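TetR family transcriptional regulator (Clostridium perfringens, PDB 6AZH) probably regulates transcription, perhaps of fatty acid metabolism genes, as a TetR-family protein pairing an N-terminal helix-turn-helix domain with an all-helical C-terminal domain. Local coordinates at residues A[83-87]-A[182-186]; A[64-69]-A[89-94]; A[19-25]-A[50-54]; A[78-83]-A[135-141]. One frame throughout, in Å; residues are numbered along the deposited sequence.

Interaction 1. Residues A[83-87]-A[182-186]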
loop_
_atom_site.group_PDB
_atom_site.type_symbol
_atom_site.label_atom_id
_atom_site.label_comp_id
_atom_site.label_asym_id
_atom_site.label_seq_id
_atom_site.Cartn_x
_atom_site.Cartn_y
_atom_site.Cartn_z
ATOM N N LEU A 83 12.995 13.103 -11.889
ATOM C CA LEU A 83 12.641 11.891 -11.142
ATOM C C LEU A 83 13.372 11.839 -9.810
ATOM O O LEU A 83 12.786 11.452 -8.791
ATOM C CB LEU A 83 12.934 10.620 -11.953
ATOM C CG LEU A 83 12.026 10.409 -13.170
ATOM C CD1 LEU A 83 12.566 9.268 -14.053
ATOM C CD2 LEU A 83 10.567 10.140 -12.749
ATOM N N LYS A 84 14.649 12.219 -9.791
ATOM C CA LYS A 84 15.362 12.274 -8.519
ATOM C C LYS A 84 14.692 13.251 -7.556
ATOM O O LYS A 84 14.542 12.949 -6.365
ATOM C CB LYS A 84 16.824 12.641 -8.759
ATOM C CG LYS A 84 17.602 11.515 -9.451
ATOM C CD LYS A 84 18.901 12.076 -10.037
ATOM C CE LYS A 84 19.714 11.046 -10.796
ATOM N NZ LYS A 84 21.015 11.694 -11.151
ATOM N N LYS A 85 14.238 14.400 -8.064
ATOM C CA LYS A 85 13.555 15.370 -7.209
ATOM C C LYS A 85 12.170 14.874 -6.800
ATOM O O LYS A 85 11.692 15.217 -5.714
ATOM C CB LYS A 85 13.465 16.730 -7.909
ATOM C CG LYS A 85 14.823 17.476 -7.948
ATOM C CD LYS A 85 14.829 18.740 -8.817
ATOM C CE LYS A 85 16.105 19.552 -8.554
ATOM N NZ LYS A 85 16.204 20.761 -9.420
ATOM N N LEU A 86 11.528 14.064 -7.645
ATOM C CA LEU A 86 10.234 13.478 -7.300
ATOM C C LEU A 86 10.348 12.564 -6.083
ATOM O O LEU A 86 9.538 12.651 -5.148
ATOM C CB LEU A 86 9.682 12.715 -8.511
ATOM C CG LEU A 86 8.499 11.782 -8.204
ATOM C CD1 LEU A 86 7.284 12.616 -7.939
ATOM C CD2 LEU A 86 8.242 10.829 -9.379
ATOM N N PHE A 87 11.363 11.687 -6.067
ATOM C CA PHE A 87 11.508 10.755 -4.954
ATOM C C PHE A 87 11.739 11.505 -3.654
ATOM O O PHE A 87 11.136 11.182 -2.623
ATOM C CB PHE A 87 12.660 9.779 -5.215
ATOM C CG PHE A 87 12.530 9.014 -6.484
ATOM C CD1 PHE A 87 11.285 8.686 -6.993
ATOM C CD2 PHE A 87 13.663 8.638 -7.194
ATOM C CE1 PHE A 87 11.170 7.990 -8.183
ATOM C CE2 PHE A 87 13.555 7.932 -8.383
ATOM C CZ PHE A 87 12.309 7.605 -8.873
ATOM N N THR A 182 16.106 5.783 -4.215
ATOM C CA THR A 182 16.504 6.374 -5.487
ATOM C C THR A 182 17.454 5.444 -6.230
ATOM O O THR A 182 17.274 5.174 -7.422
ATOM C CB THR A 182 17.147 7.751 -5.261
ATOM O OG1 THR A 182 16.205 8.641 -4.639
ATOM C CG2 THR A 182 17.609 8.360 -6.595
ATOM N N ILE A 183 18.459 4.921 -5.532
ATOM C CA ILE A 183 19.390 4.003 -6.185
ATOM C C ILE A 183 18.688 2.705 -6.564
ATOM O O ILE A 183 18.836 2.216 -7.689
ATOM C CB ILE A 183 20.615 3.755 -5.289
ATOM C CG1 ILE A 183 21.456 5.030 -5.187
ATOM C CG2 ILE A 183 21.470 2.641 -5.870
ATOM C CD1 ILE A 183 22.467 5.010 -4.046
ATOM N N ASN A 184 17.878 2.142 -5.655
ATOM C CA ASN A 184 17.189 0.897 -5.979
ATOM C C ASN A 184 16.346 1.044 -7.240
ATOM O O ASN A 184 16.371 0.177 -8.119
ATOM C CB ASN A 184 16.309 0.456 -4.812
ATOM C CG ASN A 184 17.110 0.026 -3.597
ATOM O OD1 ASN A 184 18.336 -0.110 -3.653
ATOM N ND2 ASN A 184 16.412 -0.188 -2.483
ATOM N N ILE A 185 15.611 2.152 -7.360
ATOM C CA ILE A 185 14.713 2.334 -8.497
ATOM C C ILE A 185 15.496 2.623 -9.774
ATOM O O ILE A 185 15.214 2.054 -10.836
ATOM C CB ILE A 185 13.701 3.460 -8.209
ATOM C CG1 ILE A 185 12.695 3.038 -7.146
ATOM C CG2 ILE A 185 12.977 3.839 -9.493
ATOM C CD1 ILE A 185 11.643 4.098 -6.863
ATOM N N LEU A 186 16.468 3.538 -9.705
ATOM C CA LEU A 186 17.158 3.935 -10.933
ATOM C C LEU A 186 18.171 2.880 -11.383
ATOM O O LEU A 186 18.216 2.516 -12.566
ATOM C CB LEU A 186 17.838 5.303 -10.733
ATOM C CG LEU A 186 16.872 6.475 -10.489
ATOM C CD1 LEU A 186 17.626 7.808 -10.360
ATOM C CD2 LEU A 186 15.870 6.552 -11.607
HETATM O O HOH W 1 16.363 11.428 -4.945
#
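Phe87 points its side chain at helix 174-187 and meets three residues there, Thr182, Ile185 and Leu186. Its CB starts beside the threonine hydroxyl, with Thr182 OG1 3.8 Å away. With CG anti to its own carbonyl carbon (chi1 -56°), the ring is turned toward helix 174-187, and ring atom CD2 comes within 3.6 Å of Thr182 OG1, at the ring's edge. Next along that edge, CE2 faces Leu186 CG. The tip, CZ, ends 3.9 Å from Ile185 CG2, while Ile185 CD1 sits over one face, displaced toward the rim. The opposite face rests on the preceding turn of its own helix, Leu83 O standing 3.3 Å above the ring centre. The aliphatic part of Lys84 adds to the contact, its CG passing 3.8 Å from Leu186 CD1 as the two side chains cross nearly at right angles; its NZ makes a salt bridge with Glu81. One water joins the helices by donating to Lys84 O and to Thr182 OG1, each at 2.8 Å, and the same hydroxyl is also bonded to Ile178 O. Leu154 of helix 147-165 packs against both Phe87 and Ile185. Ile185 and Leu186 also touch Ile189 of the second subunit, so helix 174-187 packs on helix 79-96 and on the partner, as in TetR-family dimers, where the C-terminal helices commonly form the interface.

Interaction 2. Residues A[64-69]-A[89-94]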
loop_
_atom_site.group_PDB
_atom_site.type_symbol
_atom_site.label_atom_id
_atom_site.label_comp_id
_atom_site.label_asym_id
_atom_site.label_seq_id
_atom_site.Cartn_x
_atom_site.Cartn_y
_atom_site.Cartn_z
ATOM N N ILE A 64 -1.464 19.873 -1.859
ATOM C CA ILE A 64 -0.023 20.087 -1.803
ATOM C C ILE A 64 0.706 19.035 -2.636
ATOM O O ILE A 64 1.772 19.313 -3.188
ATOM C CB ILE A 64 0.465 20.122 -0.335
ATOM C CG1 ILE A 64 1.942 20.539 -0.227
ATOM C CG2 ILE A 64 0.252 18.785 0.354
ATOM C CD1 ILE A 64 2.227 21.963 -0.635
ATOM N N TRP A 65 0.143 17.830 -2.765
ATOM C CA TRP A 65 0.770 16.808 -3.605
ATOM C C TRP A 65 0.767 17.233 -5.071
ATOM O O TRP A 65 1.805 17.199 -5.745
ATOM C CB TRP A 65 0.062 15.463 -3.415
ATOM C CG TRP A 65 0.279 14.880 -2.036
ATOM C CD1 TRP A 65 -0.370 15.230 -0.886
ATOM C CD2 TRP A 65 1.239 13.878 -1.665
ATOM N NE1 TRP A 65 0.112 14.504 0.174
ATOM C CE2 TRP A 65 1.108 13.670 -0.276
ATOM C CE3 TRP A 65 2.207 13.147 -2.376
ATOM C CZ2 TRP A 65 1.891 12.742 0.419
ATOM C CZ3 TRP A 65 2.986 12.227 -1.684
ATOM C CH2 TRP A 65 2.827 12.037 -0.304
ATOM N N HIS A 66 -0.394 17.664 -5.576
ATOM C CA HIS A 66 -0.478 18.174 -6.944
ATOM C C HIS A 66 0.401 19.401 -7.133
ATOM O O HIS A 66 1.069 19.543 -8.163
ATOM C CB HIS A 66 -1.922 18.534 -7.294
ATOM C CG HIS A 66 -2.807 17.354 -7.497
ATOM N ND1 HIS A 66 -2.606 16.444 -8.507
ATOM C CD2 HIS A 66 -3.909 16.942 -6.826
ATOM C CE1 HIS A 66 -3.536 15.510 -8.443
ATOM N NE2 HIS A 66 -4.346 15.794 -7.437
ATOM N N GLU A 67 0.408 20.302 -6.151
ATOM C CA GLU A 67 1.191 21.528 -6.269
ATOM C C GLU A 67 2.677 21.220 -6.404
ATOM O O GLU A 67 3.358 21.740 -7.299
ATOM C CB GLU A 67 0.940 22.423 -5.059
ATOM C CG GLU A 67 1.807 23.679 -5.011
ATOM C CD GLU A 67 1.598 24.471 -3.735
ATOM O OE1 GLU A 67 2.559 25.134 -3.286
ATOM O OE2 GLU A 67 0.474 24.410 -3.173
ATOM N N LYS A 68 3.198 20.376 -5.511
ATOM C CA LYS A 68 4.624 20.069 -5.527
ATOM C C LYS A 68 5.017 19.240 -6.740
ATOM O O LYS A 68 6.117 19.427 -7.276
ATOM C CB LYS A 68 5.024 19.355 -4.238
ATOM C CG LYS A 68 4.967 20.254 -3.020
ATOM C CD LYS A 68 5.979 19.836 -1.971
ATOM C CE LYS A 68 5.857 20.682 -0.706
ATOM N NZ LYS A 68 6.526 22.003 -0.848
ATOM N N LEU A 69 4.140 18.342 -7.200
ATOM C CA LEU A 69 4.444 17.600 -8.419
ATOM C C LEU A 69 4.429 18.521 -9.632
ATOM O O LEU A 69 5.322 18.447 -10.486
ATOM C CB LEU A 69 3.461 16.448 -8.607
ATOM C CG LEU A 69 3.666 15.570 -9.840
ATOM C CD1 LEU A 69 5.056 14.939 -9.832
ATOM C CD2 LEU A 69 2.583 14.497 -9.913
HETATM N N MSE A 89 10.893 14.708 -2.927
HETATM C CA MSE A 89 9.664 15.427 -2.586
HETATM C C MSE A 89 8.618 14.485 -1.957
HETATM O O MSE A 89 8.009 14.832 -0.937
HETATM C CB MSE A 89 9.090 16.113 -3.836
HETATM C CG MSE A 89 7.776 16.890 -3.634
HETATM SE SE MSE A 89 6.168 15.731 -3.666
HETATM C CE MSE A 89 5.947 15.558 -5.602
ATOM N N GLN A 90 8.421 13.302 -2.554
ATOM C CA GLN A 90 7.337 12.418 -2.106
ATOM C C GLN A 90 7.611 11.859 -0.721
ATOM O O GLN A 90 6.702 11.780 0.114
ATOM C CB GLN A 90 7.134 11.257 -3.085
ATOM C CG GLN A 90 6.521 11.636 -4.404
ATOM C CD GLN A 90 6.055 10.429 -5.213
ATOM O OE1 GLN A 90 5.091 10.523 -5.965
ATOM N NE2 GLN A 90 6.735 9.297 -5.054
ATOM N N PHE A 91 8.854 11.447 -0.463
ATOM C CA PHE A 91 9.165 10.869 0.836
ATOM C C PHE A 91 9.166 11.931 1.924
ATOM O O PHE A 91 8.722 11.665 3.049
ATOM C CB PHE A 91 10.504 10.140 0.783
ATOM C CG PHE A 91 10.436 8.808 0.082
ATOM C CD1 PHE A 91 9.589 7.815 0.545
ATOM C CD2 PHE A 91 11.222 8.553 -1.033
ATOM C CE1 PHE A 91 9.517 6.592 -0.087
ATOM C CE2 PHE A 91 11.165 7.331 -1.676
ATOM C CZ PHE A 91 10.310 6.346 -1.202
ATOM N N GLU A 92 9.618 13.152 1.599
ATOM C CA GLU A 92 9.516 14.238 2.569
ATOM C C GLU A 92 8.056 14.554 2.865
ATOM O O GLU A 92 7.668 14.687 4.034
ATOM C CB GLU A 92 10.268 15.484 2.073
ATOM C CG GLU A 92 11.782 15.346 2.195
ATOM C CD GLU A 92 12.551 16.502 1.587
ATOM O OE1 GLU A 92 11.916 17.429 1.047
ATOM O OE2 GLU A 92 13.802 16.472 1.639
ATOM N N LEU A 93 7.221 14.615 1.822
ATOM C CA LEU A 93 5.797 14.887 2.024
ATOM C C LEU A 93 5.134 13.770 2.811
ATOM O O LEU A 93 4.344 14.031 3.725
ATOM C CB LEU A 93 5.090 15.077 0.681
ATOM C CG LEU A 93 3.915 16.051 0.650
ATOM C CD1 LEU A 93 4.267 17.345 1.395
ATOM C CD2 LEU A 93 3.488 16.348 -0.788
ATOM N N LEU A 94 5.451 12.516 2.470
ATOM C CA LEU A 94 4.942 11.378 3.230
ATOM C C LEU A 94 5.328 11.480 4.700
ATOM O O LEU A 94 4.493 11.294 5.585
ATOM C CB LEU A 94 5.478 10.077 2.634
ATOM C CG LEU A 94 5.216 8.823 3.444
ATOM C CD1 LEU A 94 3.726 8.620 3.543
ATOM C CD2 LEU A 94 5.882 7.636 2.760
#
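Trp65 lies across from Leu93 and Lys68 across from Met89, on two short helical segments that run almost antiparallel (155°) with their axes 11.1 Å apart at closest approach. The indole is laid flat against Leu93: methyl CD2 stands over the five-membered ring, 3.6 Å from its centroid and only 16° off the normal, a CH-pi contact. CG and CB of Leu93 continue toward the six-membered ring. The far end of the indole reaches the other helix's backbone, with Trp65 CH2 3.9 Å from Gln90 O. Helix 50-74, which carries the tryptophan, is the long connecting helix of the TetR fold, leading from the DNA-binding domain into the C-terminal domain, where it packs on helix 79-96. One turn after Trp65, the stem of Lys68 lies against Met89, a selenomethionine, whose CG is 3.7 Å from Lys68 CB. Bends at chi2 and chi3 then bring the methyl CE of Met89 to the neighbouring Leu69, 4.0 Å from Leu69 CB. Leu158 of helix 147-165 packs on Trp65. Tyr125 of helix 113-138 touches Leu69 and Met89, and its hydroxyl bonds to Gln90 OE1.

Interaction 3. Residues A[19-25]-A[50-54]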
loop_
_atom_site.group_PDB
_atom_site.type_symbol
_atom_site.label_atom_id
_atom_site.label_comp_id
_atom_site.label_asym_id
_atom_site.label_seq_id
_atom_site.Cartn_x
_atom_site.Cartn_y
_atom_site.Cartn_z
ATOM N N PHE A 19 -9.707 9.371 11.366
ATOM C CA PHE A 19 -9.709 8.418 10.257
ATOM C C PHE A 19 -8.449 7.546 10.268
ATOM O O PHE A 19 -8.523 6.344 10.002
ATOM C CB PHE A 19 -9.830 9.161 8.923
ATOM C CG PHE A 19 -11.208 9.690 8.626
ATOM C CD1 PHE A 19 -12.320 8.859 8.710
ATOM C CD2 PHE A 19 -11.386 11.013 8.227
ATOM C CE1 PHE A 19 -13.590 9.343 8.414
ATOM C CE2 PHE A 19 -12.649 11.512 7.927
ATOM C CZ PHE A 19 -13.761 10.673 8.024
ATOM N N ALA A 20 -7.283 8.129 10.562
ATOM C CA ALA A 20 -6.058 7.326 10.551
ATOM C C ALA A 20 -6.022 6.331 11.704
ATOM O O ALA A 20 -5.463 5.240 11.562
ATOM C CB ALA A 20 -4.819 8.220 10.604
ATOM N N THR A 21 -6.617 6.683 12.838
ATOM C CA THR A 21 -6.593 5.813 14.007
ATOM C C THR A 21 -7.617 4.688 13.885
ATOM O O THR A 21 -7.298 3.515 14.106
ATOM C CB THR A 21 -6.858 6.656 15.259
ATOM O OG1 THR A 21 -5.746 7.534 15.474
ATOM C CG2 THR A 21 -7.062 5.764 16.485
ATOM N N SER A 22 -8.853 5.033 13.529
ATOM C CA SER A 22 -9.982 4.122 13.620
ATOM C C SER A 22 -10.456 3.593 12.281
ATOM O O SER A 22 -11.299 2.692 12.264
ATOM C CB SER A 22 -11.164 4.822 14.312
ATOM O OG SER A 22 -10.748 5.377 15.540
ATOM N N GLY A 23 -9.953 4.122 11.167
ATOM C CA GLY A 23 -10.493 3.765 9.872
ATOM C C GLY A 23 -11.823 4.442 9.614
ATOM O O GLY A 23 -12.409 5.057 10.516
ATOM N N TYR A 24 -12.321 4.313 8.387
ATOM C CA TYR A 24 -13.516 5.048 7.997
ATOM C C TYR A 24 -14.735 4.623 8.809
ATOM O O TYR A 24 -15.411 5.462 9.421
ATOM C CB TYR A 24 -13.779 4.859 6.506
ATOM C CG TYR A 24 -14.940 5.679 6.035
ATOM C CD1 TYR A 24 -16.209 5.119 5.925
ATOM C CD2 TYR A 24 -14.779 7.028 5.725
ATOM C CE1 TYR A 24 -17.287 5.870 5.508
ATOM C CE2 TYR A 24 -15.851 7.788 5.309
ATOM C CZ TYR A 24 -17.101 7.205 5.204
ATOM O OH TYR A 24 -18.169 7.944 4.788
ATOM N N ASN A 25 -15.043 3.320 8.822
ATOM C CA ASN A 25 -16.287 2.864 9.448
ATOM C C ASN A 25 -16.303 3.149 10.947
ATOM O O ASN A 25 -17.361 3.450 11.522
ATOM C CB ASN A 25 -16.494 1.368 9.197
ATOM C CG ASN A 25 -16.938 1.067 7.776
ATOM O OD1 ASN A 25 -17.336 1.963 7.031
ATOM N ND2 ASN A 25 -16.855 -0.200 7.389
ATOM N N LYS A 50 -20.243 12.233 7.807
ATOM C CA LYS A 50 -18.867 11.747 7.839
ATOM C C LYS A 50 -18.275 11.659 6.439
ATOM O O LYS A 50 -17.102 12.009 6.228
ATOM C CB LYS A 50 -18.853 10.385 8.533
ATOM C CG LYS A 50 -17.543 9.643 8.505
ATOM C CD LYS A 50 -17.642 8.425 9.410
ATOM C CE LYS A 50 -18.252 7.227 8.724
ATOM N NZ LYS A 50 -18.469 6.123 9.713
ATOM N N GLU A 51 -19.068 11.200 5.463
ATOM C CA GLU A 51 -18.554 11.065 4.104
ATOM C C GLU A 51 -18.182 12.419 3.525
ATOM O O GLU A 51 -17.185 12.542 2.806
ATOM C CB GLU A 51 -19.568 10.378 3.192
ATOM C CG GLU A 51 -19.022 10.169 1.758
ATOM C CD GLU A 51 -19.762 9.072 0.995
ATOM O OE1 GLU A 51 -20.727 9.402 0.275
ATOM O OE2 GLU A 51 -19.383 7.882 1.112
ATOM N N GLU A 52 -18.966 13.452 3.828
ATOM C CA GLU A 52 -18.602 14.781 3.349
ATOM C C GLU A 52 -17.298 15.244 3.981
ATOM O O GLU A 52 -16.456 15.848 3.302
ATOM C CB GLU A 52 -19.737 15.778 3.620
ATOM C CG GLU A 52 -20.900 15.649 2.647
ATOM C CD GLU A 52 -21.815 16.878 2.602
ATOM O OE1 GLU A 52 -21.537 17.882 3.292
ATOM O OE2 GLU A 52 -22.829 16.831 1.871
ATOM N N ILE A 53 -17.092 14.950 5.270
ATOM C CA ILE A 53 -15.842 15.342 5.914
ATOM C C ILE A 53 -14.675 14.622 5.253
ATOM O O ILE A 53 -13.660 15.234 4.901
ATOM C CB ILE A 53 -15.869 15.064 7.423
ATOM C CG1 ILE A 53 -16.945 15.915 8.125
ATOM C CG2 ILE A 53 -14.489 15.373 8.023
ATOM C CD1 ILE A 53 -17.202 15.494 9.567
ATOM N N PHE A 54 -14.820 13.307 5.072
ATOM C CA PHE A 54 -13.770 12.512 4.436
ATOM C C PHE A 54 -13.361 13.086 3.084
ATOM O O PHE A 54 -12.168 13.262 2.813
ATOM C CB PHE A 54 -14.248 11.069 4.270
ATOM C CG PHE A 54 -13.201 10.163 3.682
ATOM C CD1 PHE A 54 -13.109 9.979 2.309
ATOM C CD2 PHE A 54 -12.294 9.516 4.510
ATOM C CE1 PHE A 54 -12.132 9.159 1.779
ATOM C CE2 PHE A 54 -11.307 8.690 3.970
ATOM C CZ PHE A 54 -11.238 8.517 2.611
HETATM O O HOH W 2 -19.512 4.002 8.284
#
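Phe19, Phe54 and Tyr24 form an aromatic cluster built from two T-shaped pairs. Phe54 sets its edge on the face of Phe19, the planes at 86° and Phe54 CD2 3.8 Å above the centre of the Phe19 ring. Tyr24 in turn brings its edge to the face of Phe54, with centroids 5.4 Å apart. Phe54 thus serves as edge to one ring and as face to the other. Lys50 CG lies in the plane of the Phe19 ring at its edge, 3.9 Å from Phe19 CZ, with Ile53 CG2 farther round the rim.

Outward from this centre, Lys50 bends at chi3 (85°) and lays CE over one face of Tyr24, 3.9 Å from the ring centroid in a CH-pi contact; its NZ makes an off-centre cation-pi interaction with the same ring. The ammonium then donates to Tyr24 O at 3.1 Å, from a position tilted out of the carbonyl plane, and also bonds to Ser27 O. A water accepts from Lys50 NZ and passes a bond to Asn25 OD1. At the other end of the tyrosine, OH rests 3.2 Å from Glu51 CB. Arg114 makes a salt bridge with Glu51 OE2 and a cation-pi contact with Tyr24.

The contact packs the C-terminal end of helix 6-26 against the start of helix 50-74, in the helix-turn-helix domain that probably binds DNA. Ile32 of helix 29-36 packs on Phe19, Met103 of helix 98-106 touches both phenylalanines, and Asn25 bonds to Asn25 of the second subunit.

Interaction 4. Residues A[78-83]-A[135-141]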
loop_
_atom_site.group_PDB
_atom_site.type_symbol
_atom_site.label_atom_id
_atom_site.label_comp_id
_atom_site.label_asym_id
_atom_site.label_seq_id
_atom_site.Cartn_x
_atom_site.Cartn_y
_atom_site.Cartn_z
ATOM N N GLU A 78 16.453 18.228 -16.731
ATOM C CA GLU A 78 16.277 16.999 -17.479
ATOM C C GLU A 78 15.312 16.084 -16.733
ATOM O O GLU A 78 15.277 16.087 -15.501
ATOM C CB GLU A 78 17.602 16.277 -17.668
ATOM C CG GLU A 78 18.562 17.055 -18.513
ATOM C CD GLU A 78 18.047 17.278 -19.911
ATOM O OE1 GLU A 78 17.633 16.295 -20.553
ATOM O OE2 GLU A 78 18.065 18.443 -20.374
ATOM N N PRO A 79 14.535 15.283 -17.459
ATOM C CA PRO A 79 13.561 14.406 -16.785
ATOM C C PRO A 79 14.181 13.489 -15.746
ATOM O O PRO A 79 13.560 13.226 -14.706
ATOM C CB PRO A 79 12.957 13.614 -17.948
ATOM C CG PRO A 79 13.163 14.461 -19.148
ATOM C CD PRO A 79 14.399 15.266 -18.923
ATOM N N ILE A 80 15.384 12.959 -16.004
ATOM C CA ILE A 80 16.011 12.072 -15.029
ATOM C C ILE A 80 16.284 12.822 -13.736
ATOM O O ILE A 80 16.220 12.243 -12.641
ATOM C CB ILE A 80 17.305 11.445 -15.618
ATOM C CG1 ILE A 80 17.918 10.458 -14.626
ATOM C CG2 ILE A 80 18.323 12.521 -15.962
ATOM C CD1 ILE A 80 16.995 9.312 -14.240
ATOM N N GLU A 81 16.586 14.121 -13.829
ATOM C CA GLU A 81 16.771 14.914 -12.625
ATOM C C GLU A 81 15.428 15.234 -11.970
ATOM O O GLU A 81 15.348 15.326 -10.738
ATOM C CB GLU A 81 17.542 16.193 -12.957
ATOM C CG GLU A 81 18.979 15.917 -13.429
ATOM C CD GLU A 81 19.754 15.114 -12.401
ATOM O OE1 GLU A 81 19.757 15.527 -11.221
ATOM O OE2 GLU A 81 20.341 14.065 -12.764
ATOM N N LYS A 82 14.372 15.378 -12.772
ATOM C CA LYS A 82 13.039 15.541 -12.200
ATOM C C LYS A 82 12.628 14.307 -11.410
ATOM O O LYS A 82 11.981 14.429 -10.361
ATOM C CB LYS A 82 12.007 15.831 -13.290
ATOM C CG LYS A 82 12.082 17.241 -13.897
ATOM C CD LYS A 82 11.241 17.323 -15.161
ATOM C CE LYS A 82 10.980 18.770 -15.565
ATOM N NZ LYS A 82 10.157 18.838 -16.806
ATOM N N LEU A 83 12.995 13.103 -11.889
ATOM C CA LEU A 83 12.641 11.891 -11.142
ATOM C C LEU A 83 13.372 11.839 -9.810
ATOM O O LEU A 83 12.786 11.452 -8.791
ATOM C CB LEU A 83 12.934 10.620 -11.953
ATOM C CG LEU A 83 12.026 10.409 -13.170
ATOM C CD1 LEU A 83 12.566 9.268 -14.053
ATOM C CD2 LEU A 83 10.567 10.140 -12.749
ATOM N N GLU A 135 8.503 11.858 -20.930
ATOM C CA GLU A 135 9.587 12.732 -21.367
ATOM C C GLU A 135 10.940 12.063 -21.186
ATOM O O GLU A 135 11.815 12.174 -22.057
ATOM C CB GLU A 135 9.546 14.052 -20.601
ATOM C CG GLU A 135 10.309 15.176 -21.311
ATOM C CD GLU A 135 10.492 16.416 -20.454
ATOM O OE1 GLU A 135 11.532 17.096 -20.610
ATOM O OE2 GLU A 135 9.606 16.715 -19.625
ATOM N N ALA A 136 11.132 11.366 -20.058
ATOM C CA ALA A 136 12.398 10.684 -19.799
ATOM C C ALA A 136 12.670 9.612 -20.837
ATOM O O ALA A 136 13.816 9.425 -21.262
ATOM C CB ALA A 136 12.387 10.067 -18.398
ATOM N N ILE A 137 11.631 8.881 -21.244
ATOM C CA ILE A 137 11.821 7.848 -22.255
ATOM C C ILE A 137 12.161 8.477 -23.602
ATOM O O ILE A 137 13.075 8.023 -24.299
ATOM C CB ILE A 137 10.572 6.948 -22.327
ATOM C CG1 ILE A 137 10.472 6.133 -21.035
ATOM C CG2 ILE A 137 10.639 6.029 -23.522
ATOM C CD1 ILE A 137 9.216 5.300 -20.919
ATOM N N SER A 138 11.462 9.548 -23.977
ATOM C CA SER A 138 11.763 10.180 -25.256
ATOM C C SER A 138 13.188 10.722 -25.285
ATOM O O SER A 138 13.832 10.729 -26.341
ATOM C CB SER A 138 10.746 11.284 -25.547
ATOM O OG SER A 138 11.085 12.479 -24.878
ATOM N N LYS A 139 13.716 11.154 -24.143
ATOM C CA LYS A 139 15.081 11.661 -24.084
ATOM C C LYS A 139 16.103 10.564 -23.821
ATOM O O LYS A 139 17.284 10.870 -23.617
ATOM C CB LYS A 139 15.175 12.768 -23.038
ATOM C CG LYS A 139 14.606 14.091 -23.549
ATOM C CD LYS A 139 14.686 15.193 -22.524
ATOM C CE LYS A 139 14.524 16.546 -23.182
ATOM N NZ LYS A 139 13.421 17.346 -22.576
ATOM N N LYS A 140 15.672 9.300 -23.857
ATOM C CA LYS A 140 16.524 8.124 -23.664
ATOM C C LYS A 140 17.274 8.170 -22.336
ATOM O O LYS A 140 18.417 7.715 -22.229
ATOM C CB LYS A 140 17.492 7.940 -24.838
ATOM C CG LYS A 140 16.766 7.768 -26.153
ATOM C CD LYS A 140 17.701 7.373 -27.282
ATOM C CE LYS A 140 16.929 7.255 -28.581
ATOM N NZ LYS A 140 15.592 6.626 -28.336
ATOM N N GLN A 141 16.612 8.687 -21.298
ATOM C CA GLN A 141 17.170 8.662 -19.955
ATOM C C GLN A 141 16.563 7.566 -19.102
ATOM O O GLN A 141 17.109 7.260 -18.042
ATOM C CB GLN A 141 16.976 10.022 -19.269
ATOM C CG GLN A 141 17.785 11.120 -19.961
ATOM C CD GLN A 141 17.391 12.524 -19.560
ATOM O OE1 GLN A 141 16.442 12.734 -18.788
ATOM N NE2 GLN A 141 18.126 13.506 -20.082
HETATM O O HOH W 3 8.303 16.724 -17.104
HETATM O O HOH W 4 12.183 18.668 -18.568
#
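Gln141 reaches from the Schellman motif that ends helix 113-138 to the start of helix 79-96, where Glu78 holds the N-cap position. Lys140, with positive phi, is the C-prime residue that turns the chain and brings Gln141 into place. Two hydrogen bonds then hold its amide at both ends. Gln141 OE1 accepts from Ile80 N in the first turn of the helix (3.0 Å), and Gln141 NE2 donates to the anti lone pair of Glu78 OE1 (2.9 Å, 146° at the hydrogen). Amide and carboxylate planes stand 73° apart, so the groups meet steeply turned.

Van der Waals packing centres on Pro79: its CB makes an apolar contact with Ala136 CB at 3.6 Å, CG lies against the Glu135 carboxylate, and CD touches the stem of Lys139. Ile80 CG2 leans on the Gln141 amide, and Ile80 also packs on Val190 of the second subunit.

The charged groups form a network of Lys82, Glu135 and Lys139. Lys139 NZ grips Glu135 OE1 at 2.7 Å, while Lys82, its chain extended beyond CG, forms a longer salt bridge, Lys82 NZ to Glu135 OE2 at 3.6 Å. Lys82 NZ also donates to Glu73 O. Glu135 therefore joins two lysines, which probably favours its ionised form. Two waters bridge the longer pair, each accepting from Lys82 NZ; one donates to Glu135 OE2, the other to Glu135 OE1 at 2.7 Å.

Interaction 3 comes first along the chain and closes before the others open; it lies in the DNA-binding domain, its centre about 39 Å from that of interaction 4. Interactions 1, 2 and 4 all use helix 79-96, and their segments alternate along the sequence. Interactions 1 and 4 share Leu83, with centres about 12 Å apart, and touch through Leu186 and Ile80; Leu86 meets Leu69 to join interactions 1 and 2. Helix 50-74 takes part in interactions 3 and 2, whose centres are about 22 Å apart, and so links the domains physically. Interactions 1, 3 and 4 also touch the second subunit, which is therefore met on opposite sides of the chain's centre.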